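Local coordinates for protein isocitrate dehydrogenase [NAD] subunit 1, mitochondrial (PDB 3BLX) that forms, with a second kind of subunit, the allosteric mitochondrial octamer that oxidatively decarboxylates isocitrate with NAD in the citric acid cycle, and also binds RNA, at residues R195-I198 and T199-Q203. Sequence-based numbering, arbitrary orientation.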
# COMPACT_ATOMS: atom_id res chain seq x y z
N ARG E 195 -9.95 30.44 4.04
CA ARG E 195 -11.27 30.99 4.38
C ARG E 195 -12.41 30.32 3.64
O ARG E 195 -13.45 30.02 4.23
CB ARG E 195 -11.31 32.49 4.06
CG ARG E 195 -12.69 33.10 4.17
CD ARG E 195 -12.76 34.42 3.42
NE ARG E 195 -12.57 34.22 1.98
CZ ARG E 195 -12.04 35.12 1.15
NH1 ARG E 195 -11.63 36.31 1.60
NH2 ARG E 195 -11.90 34.83 -0.15
N ASN E 196 -12.23 30.09 2.34
CA ASN E 196 -13.29 29.47 1.54
C ASN E 196 -13.57 28.05 1.94
O ASN E 196 -14.74 27.71 2.18
CB ASN E 196 -12.96 29.51 0.06
CG ASN E 196 -13.00 30.91 -0.48
OD1 ASN E 196 -13.61 31.81 0.14
ND2 ASN E 196 -12.34 31.13 -1.62
N ILE E 197 -12.53 27.23 2.02
CA ILE E 197 -12.71 25.84 2.39
C ILE E 197 -13.39 25.71 3.75
O ILE E 197 -14.27 24.87 3.92
CB ILE E 197 -11.41 25.06 2.37
CG1 ILE E 197 -10.92 24.92 0.94
CG2 ILE E 197 -11.61 23.70 3.02
CD1 ILE E 197 -9.46 24.40 0.80
N ILE E 198 -13.01 26.56 4.71
CA ILE E 198 -13.57 26.42 6.05
C ILE E 198 -15.05 26.77 5.99
O ILE E 198 -15.88 26.04 6.51
CB ILE E 198 -12.90 27.33 7.11
CG1 ILE E 198 -11.38 27.09 7.19
CG2 ILE E 198 -13.53 27.08 8.49
CD1 ILE E 198 -11.03 25.83 7.88
N THR E 199 -15.39 27.88 5.35
CA THR E 199 -16.79 28.30 5.28
C THR E 199 -17.67 27.33 4.46
O THR E 199 -18.84 27.14 4.80
CB THR E 199 -16.98 29.78 4.80
OG1 THR E 199 -16.71 29.88 3.40
CG2 THR E 199 -16.04 30.73 5.56
N GLU E 200 -17.13 26.71 3.41
CA GLU E 200 -17.91 25.74 2.63
C GLU E 200 -18.18 24.47 3.42
O GLU E 200 -19.29 23.95 3.42
CB GLU E 200 -17.21 25.36 1.31
CG GLU E 200 -17.05 26.51 0.30
CD GLU E 200 -16.02 26.20 -0.80
OE1 GLU E 200 -15.55 25.03 -0.88
OE2 GLU E 200 -15.69 27.13 -1.57
N ILE E 201 -17.15 23.93 4.06
CA ILE E 201 -17.31 22.72 4.85
C ILE E 201 -18.27 22.98 6.00
O ILE E 201 -18.95 22.07 6.48
CB ILE E 201 -15.96 22.24 5.36
CG1 ILE E 201 -15.12 21.78 4.16
CG2 ILE E 201 -16.14 21.14 6.41
CD1 ILE E 201 -14.14 20.65 4.47
N GLY E 202 -18.35 24.24 6.41
CA GLY E 202 -19.28 24.66 7.44
C GLY E 202 -20.74 24.58 7.01
O GLY E 202 -21.57 23.97 7.69
N GLN E 203 -21.04 25.18 5.87
CA GLN E 203 -22.41 25.22 5.35
C GLN E 203 -22.95 23.87 4.87
O GLN E 203 -24.12 23.56 5.10
CB GLN E 203 -22.52 26.29 4.25
CG GLN E 203 -22.29 27.71 4.79
CD GLN E 203 -21.88 28.69 3.71
OE1 GLN E 203 -21.56 28.30 2.58
NE2 GLN E 203 -21.88 29.98 4.05
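Thr199 folds its short side chain back over the preceding turn of the helix, where both branches meet backbone carbonyls of Arg195 and Asn196. Its CB stands 3.6 Å from Arg195 O, and there the chain forks. The hydroxyl, tucked between the two backbone bonds of its own CA (chi1 73°), donates from OG1 to Asn196 O over 3.2 Å; the C=O...donor angle of 118° shows that it arrives well off the line of the carbonyl. CG2, beside the backbone N, lies against Arg195 O.

Asn196 O therefore accepts twice, since Glu200 N also reaches it, at 2.9 Å and almost in line with the carbonyl bond, which leaves the flank of the oxygen to the hydroxyl. The bond from Thr199 OG1 is an i to i-3 bond; helical threonines often turn their hydroxyl to a carbonyl three or four residues back. A valine in place of Thr199 would probably leave Asn196 O with the Glu200 amide but without its second donor. Glu200 CG passes alongside Asn196 O, and the extended chain then brings OE2 to 4.0 Å from Asn196 CB.

Beside them, Ile197 and Ile201 point the same way one turn apart, CG2 of Ile197 being 4.2 Å from CG1 of Ile201. At the Arg195 end, NE donates to Asn196 OD1 at 3.2 Å; the oxygen sits at the guanidinium edge, in its plane, whereas NE lies above the amide carbonyl plane.

The regular i to i-4 amide bonds identify a continuous alpha-helix. Helix 190-205 is the crossover of a beta-alpha-beta unit: Ile197, Ile198 and Ile201 pack on helix 156-172, Ile198 also meets Ala180 of strand 177-182, and Thr199 rests on Val211 and Ser213 of strand 210-215.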